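Local coordinates for protein uncharacterized peptidase Lmo0363 (Listeria monocytogenes, PDB 3L4E) that probably acts as a serine-type peptidase of the S51 family, related to peptidase E, but remains uncharacterised, at residues A[3-8]-A[108-113]; A[26-31]-A[80-85]; A[32-37]-A[60-65]. All blocks are in the same frame, centred on the assembly; numbering follows the deposited sequence.

Interaction 1 of 3, residues A[3-8]-A[108-113]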
loop_
_atom_site.group_PDB
_atom_site.type_symbol
_atom_site.label_atom_id
_atom_site.label_comp_id
_atom_site.label_asym_id
_atom_site.label_seq_id
_atom_site.Cartn_x
_atom_site.Cartn_y
_atom_site.Cartn_z
ATOM N N LYS A 3 10.176 -1.096 -11.573
ATOM C CA LYS A 3 9.485 -0.545 -10.418
ATOM C C LYS A 3 8.237 0.223 -10.854
ATOM O O LYS A 3 8.304 1.399 -11.216
ATOM C CB LYS A 3 10.417 0.361 -9.615
ATOM C CG LYS A 3 9.930 0.643 -8.204
ATOM C CD LYS A 3 10.648 1.839 -7.598
ATOM C CE LYS A 3 12.140 1.637 -7.526
ATOM N NZ LYS A 3 12.790 2.895 -7.080
ATOM N N ASN A 4 7.102 -0.462 -10.822
ATOM C CA ASN A 4 5.821 0.120 -11.202
ATOM C C ASN A 4 4.925 0.170 -9.975
ATOM O O ASN A 4 4.438 -0.864 -9.521
ATOM C CB ASN A 4 5.165 -0.726 -12.293
ATOM C CG ASN A 4 6.004 -0.803 -13.551
ATOM O OD1 ASN A 4 6.025 0.126 -14.347
ATOM N ND2 ASN A 4 6.708 -1.912 -13.729
ATOM N N LEU A 5 4.725 1.369 -9.429
ATOM C CA LEU A 5 3.977 1.542 -8.194
ATOM C C LEU A 5 2.948 2.640 -8.355
ATOM O O LEU A 5 3.213 3.653 -9.005
ATOM C CB LEU A 5 4.907 1.932 -7.041
ATOM C CG LEU A 5 6.289 1.283 -6.933
ATOM C CD1 LEU A 5 7.077 1.923 -5.787
ATOM C CD2 LEU A 5 6.164 -0.213 -6.741
ATOM N N PHE A 6 1.784 2.441 -7.747
ATOM C CA PHE A 6 0.761 3.477 -7.655
ATOM C C PHE A 6 0.460 3.636 -6.175
ATOM O O PHE A 6 -0.046 2.703 -5.556
ATOM C CB PHE A 6 -0.485 3.016 -8.416
ATOM C CG PHE A 6 -1.631 3.988 -8.385
ATOM C CD1 PHE A 6 -1.771 4.948 -9.384
ATOM C CD2 PHE A 6 -2.584 3.933 -7.375
ATOM C CE1 PHE A 6 -2.841 5.833 -9.381
ATOM C CE2 PHE A 6 -3.661 4.826 -7.363
ATOM C CZ PHE A 6 -3.785 5.772 -8.365
ATOM N N LEU A 7 0.806 4.791 -5.601
ATOM C CA LEU A 7 0.633 5.007 -4.164
ATOM C C LEU A 7 -0.491 6.005 -3.902
ATOM O O LEU A 7 -0.609 7.012 -4.595
ATOM C CB LEU A 7 1.943 5.485 -3.521
ATOM C CG LEU A 7 3.180 4.640 -3.833
ATOM C CD1 LEU A 7 4.437 5.181 -3.116
ATOM C CD2 LEU A 7 2.928 3.187 -3.453
ATOM N N THR A 8 -1.309 5.728 -2.894
ATOM C CA THR A 8 -2.502 6.522 -2.643
ATOM C C THR A 8 -2.814 6.546 -1.145
ATOM O O THR A 8 -2.368 5.667 -0.409
ATOM C CB THR A 8 -3.707 5.941 -3.455
ATOM O OG1 THR A 8 -4.911 6.645 -3.131
ATOM C CG2 THR A 8 -3.909 4.468 -3.146
ATOM N N GLU A 108 10.455 -9.179 -5.324
ATOM C CA GLU A 108 10.810 -9.937 -6.526
ATOM C C GLU A 108 9.806 -9.716 -7.655
ATOM O O GLU A 108 10.192 -9.519 -8.811
ATOM C CB GLU A 108 10.937 -11.439 -6.231
ATOM C CG GLU A 108 11.289 -12.266 -7.468
ATOM C CD GLU A 108 11.069 -13.763 -7.288
ATOM O OE1 GLU A 108 10.892 -14.222 -6.139
ATOM O OE2 GLU A 108 11.082 -14.484 -8.308
ATOM N N GLU A 109 8.518 -9.759 -7.326
ATOM C CA GLU A 109 7.481 -9.551 -8.329
ATOM C C GLU A 109 7.560 -8.152 -8.929
ATOM O O GLU A 109 7.455 -7.981 -10.141
ATOM C CB GLU A 109 6.090 -9.786 -7.732
ATOM C CG GLU A 109 5.821 -11.228 -7.324
ATOM C CD GLU A 109 5.883 -12.186 -8.502
ATOM O OE1 GLU A 109 5.346 -11.853 -9.579
ATOM O OE2 GLU A 109 6.468 -13.275 -8.356
ATOM N N ILE A 110 7.725 -7.149 -8.072
ATOM C CA ILE A 110 7.878 -5.776 -8.535
ATOM C C ILE A 110 9.088 -5.653 -9.460
ATOM O O ILE A 110 9.018 -5.015 -10.505
ATOM C CB ILE A 110 7.998 -4.810 -7.348
ATOM C CG1 ILE A 110 6.667 -4.763 -6.593
ATOM C CG2 ILE A 110 8.406 -3.422 -7.814
ATOM C CD1 ILE A 110 6.719 -3.968 -5.308
ATOM N N ALA A 111 10.192 -6.286 -9.083
ATOM C CA ALA A 111 11.397 -6.237 -9.906
ATOM C C ALA A 111 11.170 -6.881 -11.274
ATOM O O ALA A 111 11.816 -6.513 -12.255
ATOM C CB ALA A 111 12.564 -6.899 -9.191
ATOM N N ALA A 112 10.244 -7.835 -11.332
ATOM C CA ALA A 112 9.915 -8.526 -12.576
ATOM C C ALA A 112 8.889 -7.759 -13.413
ATOM O O ALA A 112 8.507 -8.204 -14.496
ATOM C CB ALA A 112 9.413 -9.926 -12.282
ATOM N N GLY A 113 8.436 -6.617 -12.906
ATOM C CA GLY A 113 7.526 -5.760 -13.652
ATOM C C GLY A 113 6.094 -5.690 -13.140
ATOM O O GLY A 113 5.266 -4.982 -13.708
HETATM O O HOH W 1 6.972 -3.218 -11.048
#

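Interaction 2 of 3, residues A[26-31]-A[80-85]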
loop_
_atom_site.group_PDB
_atom_site.type_symbol
_atom_site.label_atom_id
_atom_site.label_comp_id
_atom_site.label_asym_id
_atom_site.label_seq_id
_atom_site.Cartn_x
_atom_site.Cartn_y
_atom_site.Cartn_z
ATOM N N GLN A 26 -9.533 -4.663 -18.104
ATOM C CA GLN A 26 -10.571 -5.689 -18.140
ATOM C C GLN A 26 -10.004 -7.104 -18.144
ATOM O O GLN A 26 -9.221 -7.467 -19.025
ATOM C CB GLN A 26 -11.486 -5.497 -19.355
ATOM C CG GLN A 26 -12.612 -6.519 -19.445
ATOM C CD GLN A 26 -13.713 -6.267 -18.430
ATOM O OE1 GLN A 26 -14.004 -5.121 -18.087
ATOM N NE2 GLN A 26 -14.337 -7.341 -17.951
ATOM N N GLY A 27 -10.414 -7.900 -17.160
ATOM C CA GLY A 27 -10.009 -9.291 -17.080
ATOM C C GLY A 27 -8.688 -9.547 -16.379
ATOM O O GLY A 27 -8.328 -10.704 -16.152
ATOM N N LYS A 28 -7.954 -8.488 -16.044
ATOM C CA LYS A 28 -6.698 -8.674 -15.329
ATOM C C LYS A 28 -6.988 -8.990 -13.876
ATOM O O LYS A 28 -8.050 -8.645 -13.365
ATOM C CB LYS A 28 -5.787 -7.456 -15.477
ATOM C CG LYS A 28 -5.339 -7.236 -16.910
ATOM C CD LYS A 28 -4.136 -6.323 -16.996
ATOM C CE LYS A 28 -3.465 -6.436 -18.349
ATOM N NZ LYS A 28 -2.169 -5.704 -18.370
ATOM N N THR A 29 -6.041 -9.650 -13.216
ATOM C CA THR A 29 -6.257 -10.160 -11.871
ATOM C C THR A 29 -5.417 -9.430 -10.832
ATOM O O THR A 29 -4.308 -8.982 -11.118
ATOM C CB THR A 29 -5.912 -11.646 -11.800
ATOM O OG1 THR A 29 -4.594 -11.844 -12.331
ATOM C CG2 THR A 29 -6.903 -12.450 -12.622
ATOM N N VAL A 30 -5.953 -9.328 -9.621
ATOM C CA VAL A 30 -5.299 -8.584 -8.549
ATOM C C VAL A 30 -5.169 -9.461 -7.309
ATOM O O VAL A 30 -6.158 -10.026 -6.857
ATOM C CB VAL A 30 -6.138 -7.342 -8.170
ATOM C CG1 VAL A 30 -5.485 -6.547 -7.038
ATOM C CG2 VAL A 30 -6.364 -6.462 -9.386
ATOM N N THR A 31 -3.954 -9.580 -6.772
ATOM C CA THR A 31 -3.758 -10.125 -5.435
ATOM C C THR A 31 -4.055 -8.995 -4.459
ATOM O O THR A 31 -3.311 -8.013 -4.396
ATOM C CB THR A 31 -2.314 -10.626 -5.212
ATOM O OG1 THR A 31 -2.037 -11.702 -6.112
ATOM C CG2 THR A 31 -2.138 -11.128 -3.792
ATOM N N ASN A 80 -1.072 -13.647 -10.283
ATOM C CA ASN A 80 -1.898 -12.493 -10.620
ATOM C C ASN A 80 -1.113 -11.301 -11.153
ATOM O O ASN A 80 0.080 -11.143 -10.875
ATOM C CB ASN A 80 -2.791 -12.112 -9.438
ATOM C CG ASN A 80 -3.704 -13.260 -9.019
ATOM O OD1 ASN A 80 -4.248 -13.974 -9.863
ATOM N ND2 ASN A 80 -3.861 -13.450 -7.720
ATOM N N ASP A 81 -1.798 -10.472 -11.931
ATOM C CA ASP A 81 -1.168 -9.383 -12.657
ATOM C C ASP A 81 -0.700 -8.252 -11.759
ATOM O O ASP A 81 0.378 -7.689 -11.975
ATOM C CB ASP A 81 -2.136 -8.841 -13.702
ATOM C CG ASP A 81 -2.524 -9.888 -14.724
ATOM O OD1 ASP A 81 -1.618 -10.426 -15.387
ATOM O OD2 ASP A 81 -3.725 -10.182 -14.856
ATOM N N PHE A 82 -1.513 -7.921 -10.757
ATOM C CA PHE A 82 -1.243 -6.780 -9.885
ATOM C C PHE A 82 -1.210 -7.208 -8.434
ATOM O O PHE A 82 -1.760 -8.248 -8.080
ATOM C CB PHE A 82 -2.329 -5.707 -10.028
ATOM C CG PHE A 82 -2.556 -5.242 -11.441
ATOM C CD1 PHE A 82 -1.526 -5.221 -12.360
ATOM C CD2 PHE A 82 -3.808 -4.806 -11.839
ATOM C CE1 PHE A 82 -1.745 -4.788 -13.650
ATOM C CE2 PHE A 82 -4.030 -4.369 -13.129
ATOM C CZ PHE A 82 -3.000 -4.360 -14.035
ATOM N N ILE A 83 -0.557 -6.398 -7.601
ATOM C CA ILE A 83 -0.580 -6.574 -6.154
ATOM C C ILE A 83 -1.213 -5.321 -5.554
ATOM O O ILE A 83 -0.816 -4.214 -5.897
ATOM C CB ILE A 83 0.854 -6.751 -5.583
ATOM C CG1 ILE A 83 1.549 -7.960 -6.220
ATOM C CG2 ILE A 83 0.824 -6.898 -4.053
ATOM C CD1 ILE A 83 3.066 -7.966 -6.041
ATOM N N TYR A 84 -2.204 -5.488 -4.682
ATOM C CA TYR A 84 -2.883 -4.350 -4.058
ATOM C C TYR A 84 -2.873 -4.555 -2.554
ATOM O O TYR A 84 -3.297 -5.599 -2.065
ATOM C CB TYR A 84 -4.326 -4.288 -4.553
ATOM C CG TYR A 84 -5.200 -3.179 -3.996
ATOM C CD1 TYR A 84 -5.652 -3.212 -2.673
ATOM C CD2 TYR A 84 -5.622 -2.130 -4.814
ATOM C CE1 TYR A 84 -6.487 -2.215 -2.173
ATOM C CE2 TYR A 84 -6.444 -1.129 -4.328
ATOM C CZ TYR A 84 -6.876 -1.175 -3.010
ATOM O OH TYR A 84 -7.702 -0.175 -2.543
ATOM N N VAL A 85 -2.407 -3.546 -1.825
ATOM C CA VAL A 85 -2.332 -3.622 -0.370
ATOM C C VAL A 85 -3.206 -2.531 0.236
ATOM O O VAL A 85 -2.962 -1.340 0.016
ATOM C CB VAL A 85 -0.877 -3.495 0.117
ATOM C CG1 VAL A 85 -0.808 -3.509 1.656
ATOM C CG2 VAL A 85 -0.025 -4.616 -0.477
HETATM O O HOH W 2 0.044 -10.830 -7.628
#

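Interaction 3 of 3, residues A[32-37]-A[60-65]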
loop_
_atom_site.group_PDB
_atom_site.type_symbol
_atom_site.label_atom_id
_atom_site.label_comp_id
_atom_site.label_asym_id
_atom_site.label_seq_id
_atom_site.Cartn_x
_atom_site.Cartn_y
_atom_site.Cartn_z
ATOM N N PHE A 32 -5.145 -9.143 -3.714
ATOM C CA PHE A 32 -5.697 -8.090 -2.858
ATOM C C PHE A 32 -5.391 -8.462 -1.413
ATOM O O PHE A 32 -5.914 -9.455 -0.906
ATOM C CB PHE A 32 -7.215 -8.033 -3.116
ATOM C CG PHE A 32 -7.960 -6.972 -2.360
ATOM C CD1 PHE A 32 -8.076 -5.690 -2.874
ATOM C CD2 PHE A 32 -8.619 -7.279 -1.171
ATOM C CE1 PHE A 32 -8.811 -4.709 -2.196
ATOM C CE2 PHE A 32 -9.342 -6.307 -0.484
ATOM C CZ PHE A 32 -9.441 -5.020 -0.999
ATOM N N ILE A 33 -4.526 -7.676 -0.770
ATOM C CA ILE A 33 -4.031 -7.972 0.577
ATOM C C ILE A 33 -4.618 -7.003 1.608
ATOM O O ILE A 33 -4.222 -5.844 1.663
ATOM C CB ILE A 33 -2.490 -7.901 0.614
ATOM C CG1 ILE A 33 -1.890 -8.931 -0.355
ATOM C CG2 ILE A 33 -1.974 -8.115 2.043
ATOM C CD1 ILE A 33 -0.404 -8.729 -0.608
ATOM N N PRO A 34 -5.603 -7.465 2.395
ATOM C CA PRO A 34 -6.280 -6.605 3.373
ATOM C C PRO A 34 -5.715 -6.758 4.790
ATOM O O PRO A 34 -6.308 -6.268 5.750
ATOM C CB PRO A 34 -7.717 -7.127 3.332
ATOM C CG PRO A 34 -7.531 -8.606 3.114
ATOM C CD PRO A 34 -6.306 -8.754 2.225
ATOM N N THR A 35 -4.575 -7.427 4.908
ATOM C CA THR A 35 -3.977 -7.747 6.209
ATOM C C THR A 35 -3.869 -6.572 7.188
ATOM O O THR A 35 -4.141 -6.723 8.379
ATOM C CB THR A 35 -2.594 -8.373 6.003
ATOM O OG1 THR A 35 -2.729 -9.514 5.140
ATOM C CG2 THR A 35 -1.964 -8.793 7.334
ATOM N N ALA A 36 -3.460 -5.405 6.705
ATOM C CA ALA A 36 -3.289 -4.254 7.593
ATOM C C ALA A 36 -4.600 -3.913 8.296
ATOM O O ALA A 36 -4.618 -3.466 9.448
ATOM C CB ALA A 36 -2.780 -3.047 6.802
ATOM N N SER A 37 -5.706 -4.131 7.590
ATOM C CA SER A 37 -7.019 -3.732 8.088
ATOM C C SER A 37 -7.601 -4.692 9.120
ATOM O O SER A 37 -8.583 -4.361 9.794
ATOM C CB SER A 37 -8.006 -3.605 6.928
ATOM O OG SER A 37 -8.448 -4.891 6.505
ATOM N N VAL A 60 -10.610 -9.740 -8.535
ATOM C CA VAL A 60 -9.947 -9.553 -7.252
ATOM C C VAL A 60 -9.838 -10.869 -6.490
ATOM O O VAL A 60 -10.843 -11.538 -6.244
ATOM C CB VAL A 60 -10.698 -8.530 -6.386
ATOM C CG1 VAL A 60 -9.973 -8.321 -5.066
ATOM C CG2 VAL A 60 -10.845 -7.216 -7.136
ATOM N N GLU A 61 -8.617 -11.225 -6.110
ATOM C CA GLU A 61 -8.356 -12.443 -5.352
ATOM C C GLU A 61 -7.698 -12.128 -4.011
ATOM O O GLU A 61 -6.555 -11.668 -3.964
ATOM C CB GLU A 61 -7.465 -13.383 -6.160
ATOM C CG GLU A 61 -8.121 -13.883 -7.439
ATOM C CD GLU A 61 -7.258 -14.869 -8.197
ATOM O OE1 GLU A 61 -6.243 -15.331 -7.633
ATOM O OE2 GLU A 61 -7.599 -15.183 -9.356
ATOM N N GLU A 62 -8.411 -12.395 -2.923
ATOM C CA GLU A 62 -7.902 -12.063 -1.599
ATOM C C GLU A 62 -6.745 -12.955 -1.136
ATOM O O GLU A 62 -6.729 -14.165 -1.372
ATOM C CB GLU A 62 -9.036 -12.067 -0.578
ATOM C CG GLU A 62 -10.167 -11.134 -0.975
ATOM C CD GLU A 62 -10.854 -10.507 0.214
ATOM O OE1 GLU A 62 -10.507 -10.874 1.360
ATOM O OE2 GLU A 62 -11.738 -9.649 -0.001
ATOM N N LEU A 63 -5.776 -12.327 -0.477
ATOM C CA LEU A 63 -4.647 -13.019 0.134
ATOM C C LEU A 63 -4.364 -12.359 1.473
ATOM O O LEU A 63 -3.901 -11.219 1.513
ATOM C CB LEU A 63 -3.398 -12.938 -0.761
ATOM C CG LEU A 63 -2.082 -13.506 -0.212
ATOM C CD1 LEU A 63 -2.188 -15.018 -0.044
ATOM C CD2 LEU A 63 -0.886 -13.145 -1.104
ATOM N N ASP A 64 -4.677 -13.051 2.570
ATOM C CA ASP A 64 -4.342 -12.543 3.899
ATOM C C ASP A 64 -3.026 -13.173 4.347
ATOM O O ASP A 64 -2.972 -14.346 4.712
ATOM C CB ASP A 64 -5.466 -12.817 4.907
ATOM C CG ASP A 64 -5.231 -12.147 6.264
ATOM O OD1 ASP A 64 -4.174 -11.512 6.470
ATOM O OD2 ASP A 64 -6.118 -12.258 7.135
ATOM N N ILE A 65 -1.962 -12.380 4.280
ATOM C CA ILE A 65 -0.628 -12.798 4.697
ATOM C C ILE A 65 -0.606 -13.369 6.107
ATOM O O ILE A 65 0.223 -14.216 6.423
ATOM C CB ILE A 65 0.358 -11.610 4.632
ATOM C CG1 ILE A 65 0.358 -11.000 3.229
ATOM C CG2 ILE A 65 1.762 -12.033 5.074
ATOM C CD1 ILE A 65 0.703 -11.979 2.145
#

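Interaction 1 of 3, residues A[3-8]-A[108-113]
Ile110, on the last turn of helix 102-111, carries most of this small contact, its side chain meeting Lys3 and the first residues of strand 4-8. From CB the residue forks. The CG2 branch lies anti to the backbone N and is the one that reaches the backbone of segment 3-8: it rests 4.0 Å from Lys3 CA and stands at a similar distance from Leu5 CD2. The other branch leaves through CG1, beside the backbone N (chi1 -68°), and extends to CD1, which approaches the same leucine methyl, CD2, at 4.1 Å. Leu5 CD2 is thus met by both branches of the isoleucine, and the two side chains cross at about a right angle. No direct hydrogen bond is clear between the segments. Their polar link is a water that donates to Ile110 O at 2.8 Å and accepts from Asn4 twice, from its backbone N at 2.8 Å and from ND2 at 3.0 Å. With chi1 at -61°, Asn4 CG sits beside its own backbone N, which helps to bring both N-H groups to the one water. The carbonyl that takes the water's proton belongs to the last turn of the helix: Ile110 O also accepts from Gly113 N at 2.9 Å; Gly113, at positive phi, ends the helix in a Schellman motif. Asn4 OD1 is engaged by Arg196, and Lys3 NZ reaches the carbonyl of Leu153. The contact joins the C-terminal end of helix 102-111 to the start of strand 4-8, which runs in the sheet between strands 115-119 and 191-196. Ile110 also packs on Tyr116 of the former strand, which follows the helix after a short turn, while Leu5 touches both Tyr116 and Ile195.

Interaction 2 of 3, residues A[26-31]-A[80-85]
Thr29 and Thr31 bind segment 80-85 most closely, in parallel strand pairing. Phe82 N donates to Thr29 O, Thr31 N to Phe82 O and Tyr84 N to Thr31 O, the last at 2.8 Å. At the start of the pairing, Thr29 and Asp81 clasp each other: Thr29 N gives a nearly straight bond (166°) to the anti lone pair of Asp81 OD2, and Asp81 N donates to Thr29 OG1 at 3.1 Å. That hydroxyl lies between its own backbone N and carbonyl carbon (chi1 52°), facing Asp81. Asn80 reaches across to Thr31, its ND2 donating in the amide plane to OG1 at 3.0 Å; Glu61 takes a further bond from ND2. On the opposite face of the sheet Val30 spreads its methyls, CG1 against Tyr84 CB at 3.6 Å and CG2 toward Phe82 CD2.

The Lys28 end is looser and partly exposed. Its extended chain lays CD 3.7 Å from Phe82 CZ, and NZ stays 5.6 Å from Asp81 OD1. Strand 29-33 lies between strands 59-62 and 82-85 here; helix 70-79 covers the Thr31 and Ile83 face, while Phe82 and Tyr84 also pack on strand 115-119.

Interaction 3 of 3, residues A[32-37]-A[60-65]
Phe32 and Val60 touch closely, with Phe32 CB 3.4 Å from Val60 CG1, the same methyl also lying close to CG of the ring. Phe32 CG stands anti to the backbone N (chi1 -178°), and the ring runs side by side with Glu62, both side chains pointing the same way. Ring and carboxylate are turned 40° from one another, Glu62 OE2 lying 4.1 Å from Phe32 CD2. Glu62 is bent at chi2, and its OE2 forms a salt bridge with Lys50 of helix 44-55. The other oxygen, OE1, comes near Pro34 CG. Two backbone bonds fix the parallel register: Phe32 N donates to Glu61 O at 2.9 Å, and Leu63 N returns a bond to Phe32 O. Past this pair the strands give way to loops, but side chains continue the contact. On the other face, Ile33 straddles the Leu63 carbonyl, with CG1 3.6 Å from Leu63 O, while its CG2 meets Ile65 CG1 at 3.9 Å. Pro34 CD rests on the same Leu63 O. Farther on, Thr35 OG1 donates to Asp64 OD1 at 2.8 Å, meeting that oxygen on its anti side, 32° out of the carboxylate plane. Asp64 CG is anti to its backbone N, and the two side chains cross at about a right angle. Asp64 OD1 also accepts from Ala66 N, so one oxygen ties Thr35 to the turn after Asp64. The pairing closes a beta-alpha-beta unit, strand 29-33, helix 44-55 and strand 59-62. Phe32 packs against helix 44-55 on one face of the sheet; Leu63 and Ile65 lie against helix 70-79 on the other, where Ile65 also reaches helix 90-100.

All three contacts reach the same mixed sheet. Interactions 2 and 3 share strand 29-33, which is flanked by strand 82-85 in one and strand 59-62 in the other; they meet where Tyr84 O lies 2.7 Å from Ile33 N, a probable hydrogen bond, and where Tyr84 CE1 packs 3.4 Å from Phe32 CE1. Interaction 1 touches interaction 2 through Glu109 CB and Ile83 CD1, 3.9 Å apart, but its centre is about 17 Å from that of interaction 3. Interaction 2 comes nearest the probable charge relay site: the Tyr84 side chain is about 9 Å from that of Ser120 and about 11 Å from that of His161.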